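Local structure of mevalonate diphosphate decarboxylase (3LTO) at residues L39-K44 and A111-A116; I54-T59 and G92-S97. The protein probably catalyses the ATP-dependent decarboxylation of mevalonate 5-diphosphate to isopentenyl diphosphate. One frame throughout, in Å; residues are numbered along the deposited sequence.

Both contacts lie in the N-terminal, GHMP-kinase-like domain. Their centres are about 12 Å apart. Along the chain the order is 39-44, 54-59, 92-97, 111-116, so contact 2 is nested inside the loop closed by contact 1. They share one mixed sheet, in which strands 31-47 and 93-99 are neighbours. K44 N lies 2.9 Å from Q96 O, a probable hydrogen bond between the two. V43 also packs on I95. Contact 1 lays helix 110-129 on this sheet, and contact 2 adds the short strand 54-55 to it. Contact 1 is buried, whereas contact 2 is only partly buried, at the edge strand 54-55.

Contact 1. Residues L39-K44 and A111-A116; sequences LLSSVK and ASSFAA
S41 OG is gripped by two groups. The hydroxyl of S112 donates a hydrogen bond to it, with S112 OG 2.5 Å from S41 OG. This is short for two hydroxyls, and the exact length should not be pressed at 2.27 Å resolution. N99 OD1 is the second partner of S41 OG. S112 reaches the strand because its OG stands between its own backbone N and carbonyl carbon (chi1 55°). S112 OG also lies 3.3 Å from S41 CB, the carbon that carries the hydroxyl. The neighbouring S113 OG bonds to S109 O.

One helical turn on, the contact becomes apolar. A116 CB lies 3.5 Å from V43 CG2, the methyl that stands anti to the V43 carbonyl carbon. A116 CB also packs 3.7 Å from the backbone atom S41 O. V43 CG2 lies 3.9 Å from S113 O as well. S41 and V43 point toward the helix; S42 between them points away, and its OG bonds to Q6 NE2. The residues facing each other are small, in keeping with the axes of strand 40-44 and helix 111-116 coming within 7.0 Å. The two run the same way, 36° apart.

The N-terminal end of helix 110-129 probably belongs to the glycine- and serine-rich phosphate-binding motif of the GHMP superfamily, which in relatives binds ATP phosphate. The first turns of the helix pack on strand 31-47 here. That strand is flanked by strands 2-12 and 93-99, with backbone bonds from S41 to A7 and from S42 to S98. F114, on the far side of the helix, meets F76 of helix 71-87 edge to face.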
loop_
_atom_site.group_PDB
_atom_site.type_symbol
_atom_site.label_atom_id
_atom_site.label_comp_id
_atom_site.label_asym_id
_atom_site.label_seq_id
_atom_site.Cartn_x
_atom_site.Cartn_y
_atom_site.Cartn_z
ATOM N N LEU A 39 -18.238 18.263 -11.082
ATOM C CA LEU A 39 -19.167 17.159 -11.282
ATOM C C LEU A 39 -19.249 16.445 -9.941
ATOM O O LEU A 39 -18.251 15.914 -9.446
ATOM C CB LEU A 39 -18.654 16.216 -12.376
ATOM C CG LEU A 39 -18.422 16.814 -13.773
ATOM C CD1 LEU A 39 -17.920 15.722 -14.720
ATOM C CD2 LEU A 39 -19.712 17.426 -14.312
ATOM N N LEU A 40 -20.440 16.437 -9.350
ATOM C CA LEU A 40 -20.631 15.839 -8.035
ATOM C C LEU A 40 -21.745 14.806 -7.931
ATOM O O LEU A 40 -22.761 14.892 -8.613
ATOM C CB LEU A 40 -20.922 16.941 -6.999
ATOM C CG LEU A 40 -19.903 18.049 -6.709
ATOM C CD1 LEU A 40 -20.571 19.179 -5.933
ATOM C CD2 LEU A 40 -18.737 17.478 -5.919
ATOM N N SER A 41 -21.534 13.830 -7.058
ATOM C CA SER A 41 -22.533 12.814 -6.783
ATOM C C SER A 41 -22.932 13.123 -5.355
ATOM O O SER A 41 -22.111 13.596 -4.570
ATOM C CB SER A 41 -21.943 11.403 -6.864
ATOM O OG SER A 41 -21.926 10.939 -8.201
ATOM N N SER A 42 -24.187 12.874 -5.019
ATOM C CA SER A 42 -24.664 13.146 -3.673
ATOM C C SER A 42 -25.380 11.943 -3.105
ATOM O O SER A 42 -26.034 11.201 -3.827
ATOM C CB SER A 42 -25.610 14.346 -3.681
ATOM O OG SER A 42 -24.909 15.526 -4.035
ATOM N N VAL A 43 -25.244 11.749 -1.803
ATOM C CA VAL A 43 -25.912 10.643 -1.144
ATOM C C VAL A 43 -26.564 11.097 0.142
ATOM O O VAL A 43 -25.931 11.703 0.999
ATOM C CB VAL A 43 -24.946 9.495 -0.817
ATOM C CG1 VAL A 43 -25.664 8.440 0.017
ATOM C CG2 VAL A 43 -24.424 8.879 -2.099
ATOM N N LYS A 44 -27.845 10.806 0.266
ATOM C CA LYS A 44 -28.575 11.155 1.465
ATOM C C LYS A 44 -28.956 9.847 2.133
ATOM O O LYS A 44 -29.382 8.900 1.470
ATOM C CB LYS A 44 -29.830 11.957 1.110
ATOM C CG LYS A 44 -30.730 12.284 2.298
ATOM C CD LYS A 44 -31.874 13.192 1.876
ATOM C CE LYS A 44 -32.789 13.517 3.051
ATOM N NZ LYS A 44 -33.918 14.410 2.644
ATOM N N ALA A 111 -17.660 6.083 -9.623
ATOM C CA ALA A 111 -16.595 6.606 -8.775
ATOM C C ALA A 111 -17.058 7.627 -7.734
ATOM O O ALA A 111 -16.803 7.455 -6.544
ATOM C CB ALA A 111 -15.502 7.215 -9.639
ATOM N N SER A 112 -17.720 8.692 -8.175
ATOM C CA SER A 112 -18.182 9.715 -7.243
ATOM C C SER A 112 -19.337 9.217 -6.377
ATOM O O SER A 112 -19.471 9.626 -5.225
ATOM C CB SER A 112 -18.587 10.994 -7.993
ATOM O OG SER A 112 -19.557 10.733 -8.993
ATOM N N SER A 113 -20.164 8.330 -6.915
ATOM C CA SER A 113 -21.281 7.804 -6.137
ATOM C C SER A 113 -20.786 7.040 -4.915
ATOM O O SER A 113 -21.238 7.289 -3.798
ATOM C CB SER A 113 -22.145 6.876 -6.988
ATOM O OG SER A 113 -22.772 7.596 -8.033
ATOM N N PHE A 114 -19.863 6.106 -5.132
ATOM C CA PHE A 114 -19.328 5.310 -4.037
ATOM C C PHE A 114 -18.569 6.173 -3.030
ATOM O O PHE A 114 -18.643 5.929 -1.824
ATOM C CB PHE A 114 -18.437 4.173 -4.570
ATOM C CG PHE A 114 -19.219 2.984 -5.092
ATOM C CD1 PHE A 114 -19.692 2.956 -6.398
ATOM C CD2 PHE A 114 -19.521 1.912 -4.251
ATOM C CE1 PHE A 114 -20.456 1.885 -6.859
ATOM C CE2 PHE A 114 -20.285 0.836 -4.702
ATOM C CZ PHE A 114 -20.755 0.822 -6.008
ATOM N N ALA A 115 -17.853 7.187 -3.513
ATOM C CA ALA A 115 -17.127 8.076 -2.601
ATOM C C ALA A 115 -18.133 8.809 -1.707
ATOM O O ALA A 115 -17.936 8.900 -0.491
ATOM C CB ALA A 115 -16.286 9.084 -3.380
ATOM N N ALA A 116 -19.207 9.318 -2.316
ATOM C CA ALA A 116 -20.265 10.029 -1.585
ATOM C C ALA A 116 -20.911 9.103 -0.551
ATOM O O ALA A 116 -21.122 9.492 0.592
ATOM C CB ALA A 116 -21.336 10.538 -2.554
#

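Contact 2. Residues I54-T59 and G92-S97; sequences IWEPLT and GFLIQS
W55 reaches across to I95 and S97 with one edge of its indole. From CB, CG runs anti to the backbone N (chi1 -179°). W55 CD1 lies 3.7 Å from I95 O and also packs on I95 CG2. W55 NE1 then donates a hydrogen bond to S97 OG at 3.0 Å. The bond is bent, 149° at the hydrogen, and S97 OG sits 18° out of the ring plane. Next to it W55 CE2 is 3.7 Å from S97 OG, and CZ2 is a little farther from the same oxygen. P57 CD covers the centre of one ring face, 3.7 Å above it.

The backbones pair in parallel, I54 with L94 and W55 with I95. I54 N bonds to F93 O, I95 N to I54 O, and E56 N to I95 O. Beyond this the ladder opens, since E56 O and S97 N are 4.0 Å apart. It closes again past P57, where L58 N bonds to S97 O at 2.8 Å. L58 CD1 packs on Q96 CB at 3.6 Å.

Helix 71-87 connects the parallel strands 54-55 and 93-99 in a beta-alpha-beta crossover, and its F76 meets the W55 ring. On its other side strand 93-99 pairs antiparallel with strand 31-47.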
loop_
_atom_site.group_PDB
_atom_site.type_symbol
_atom_site.label_atom_id
_atom_site.label_comp_id
_atom_site.label_asym_id
_atom_site.label_seq_id
_atom_site.Cartn_x
_atom_site.Cartn_y
_atom_site.Cartn_z
ATOM N N ILE A 54 -32.448 0.184 1.451
ATOM C CA ILE A 54 -33.225 0.333 0.230
ATOM C C ILE A 54 -32.556 1.427 -0.577
ATOM O O ILE A 54 -32.196 2.471 -0.030
ATOM C CB ILE A 54 -34.681 0.747 0.517
ATOM C CG1 ILE A 54 -35.410 -0.374 1.265
ATOM C CG2 ILE A 54 -35.385 1.081 -0.777
ATOM C CD1 ILE A 54 -36.850 -0.042 1.584
ATOM N N TRP A 55 -32.380 1.185 -1.872
ATOM C CA TRP A 55 -31.751 2.159 -2.755
ATOM C C TRP A 55 -32.764 2.803 -3.693
ATOM O O TRP A 55 -33.425 2.122 -4.482
ATOM C CB TRP A 55 -30.646 1.501 -3.578
ATOM C CG TRP A 55 -29.956 2.466 -4.495
ATOM C CD1 TRP A 55 -29.345 3.631 -4.141
ATOM C CD2 TRP A 55 -29.792 2.341 -5.913
ATOM N NE1 TRP A 55 -28.810 4.242 -5.248
ATOM C CE2 TRP A 55 -29.066 3.472 -6.350
ATOM C CE3 TRP A 55 -30.187 1.385 -6.858
ATOM C CZ2 TRP A 55 -28.725 3.674 -7.689
ATOM C CZ3 TRP A 55 -29.846 1.589 -8.194
ATOM C CH2 TRP A 55 -29.121 2.725 -8.593
ATOM N N GLU A 56 -32.878 4.125 -3.603
ATOM C CA GLU A 56 -33.802 4.864 -4.444
ATOM C C GLU A 56 -33.079 6.018 -5.102
ATOM O O GLU A 56 -33.038 7.121 -4.567
ATOM C CB GLU A 56 -34.971 5.383 -3.614
ATOM C CG GLU A 56 -35.939 6.276 -4.371
ATOM C CD GLU A 56 -37.000 6.858 -3.456
ATOM O OE1 GLU A 56 -36.650 7.182 -2.302
ATOM O OE2 GLU A 56 -38.171 7.003 -3.884
ATOM N N PRO A 57 -32.482 5.774 -6.275
ATOM C CA PRO A 57 -31.768 6.844 -6.973
ATOM C C PRO A 57 -32.758 7.969 -7.308
ATOM O O PRO A 57 -33.943 7.713 -7.527
ATOM C CB PRO A 57 -31.230 6.139 -8.215
ATOM C CG PRO A 57 -32.308 5.120 -8.503
ATOM C CD PRO A 57 -32.586 4.567 -7.117
ATOM N N LEU A 58 -32.272 9.206 -7.332
ATOM C CA LEU A 58 -33.121 10.357 -7.617
ATOM C C LEU A 58 -32.539 11.220 -8.724
ATOM O O LEU A 58 -31.326 11.198 -8.967
ATOM C CB LEU A 58 -33.287 11.217 -6.357
ATOM C CG LEU A 58 -33.828 10.578 -5.071
ATOM C CD1 LEU A 58 -33.775 11.602 -3.944
ATOM C CD2 LEU A 58 -35.256 10.083 -5.283
ATOM N N THR A 59 -33.407 11.973 -9.395
ATOM C CA THR A 59 -32.979 12.875 -10.459
ATOM C C THR A 59 -32.479 14.161 -9.810
ATOM O O THR A 59 -32.700 14.397 -8.619
ATOM C CB THR A 59 -34.132 13.236 -11.412
ATOM O OG1 THR A 59 -35.167 13.905 -10.677
ATOM C CG2 THR A 59 -34.685 11.988 -12.069
ATOM N N GLY A 92 -31.190 -0.725 8.904
ATOM C CA GLY A 92 -31.256 -0.387 7.492
ATOM C C GLY A 92 -31.342 1.102 7.225
ATOM O O GLY A 92 -31.676 1.884 8.113
ATOM N N PHE A 93 -31.045 1.491 5.990
ATOM C CA PHE A 93 -31.081 2.891 5.585
ATOM C C PHE A 93 -31.747 3.033 4.225
ATOM O O PHE A 93 -31.663 2.127 3.387
ATOM C CB PHE A 93 -29.659 3.450 5.457
ATOM C CG PHE A 93 -28.975 3.707 6.767
ATOM C CD1 PHE A 93 -29.172 4.910 7.445
ATOM C CD2 PHE A 93 -28.131 2.749 7.326
ATOM C CE1 PHE A 93 -28.535 5.157 8.667
ATOM C CE2 PHE A 93 -27.490 2.982 8.546
ATOM C CZ PHE A 93 -27.693 4.192 9.219
ATOM N N LEU A 94 -32.421 4.158 4.019
ATOM C CA LEU A 94 -33.018 4.459 2.734
ATOM C C LEU A 94 -31.884 5.241 2.083
ATOM O O LEU A 94 -31.404 6.219 2.647
ATOM C CB LEU A 94 -34.254 5.353 2.882
ATOM C CG LEU A 94 -34.812 5.955 1.581
ATOM C CD1 LEU A 94 -35.207 4.854 0.620
ATOM C CD2 LEU A 94 -36.019 6.837 1.889
ATOM N N ILE A 95 -31.420 4.787 0.926
ATOM C CA ILE A 95 -30.323 5.454 0.235
ATOM C C ILE A 95 -30.843 6.231 -0.963
ATOM O O ILE A 95 -31.448 5.663 -1.863
ATOM C CB ILE A 95 -29.288 4.430 -0.284
ATOM C CG1 ILE A 95 -28.920 3.459 0.836
ATOM C CG2 ILE A 95 -28.041 5.157 -0.798
ATOM C CD1 ILE A 95 -28.083 2.290 0.382
ATOM N N GLN A 96 -30.616 7.538 -0.963
ATOM C CA GLN A 96 -31.041 8.371 -2.075
ATOM C C GLN A 96 -29.807 9.042 -2.674
ATOM O O GLN A 96 -29.227 9.958 -2.091
ATOM C CB GLN A 96 -32.070 9.403 -1.601
ATOM C CG GLN A 96 -33.438 8.783 -1.310
ATOM C CD GLN A 96 -34.439 9.786 -0.776
ATOM O OE1 GLN A 96 -35.651 9.609 -0.923
ATOM N NE2 GLN A 96 -33.938 10.841 -0.136
ATOM N N SER A 97 -29.402 8.548 -3.839
ATOM C CA SER A 97 -28.234 9.059 -4.541
ATOM C C SER A 97 -28.651 9.943 -5.713
ATOM O O SER A 97 -29.748 9.791 -6.263
ATOM C CB SER A 97 -27.387 7.895 -5.054
ATOM O OG SER A 97 -28.156 7.057 -5.903
#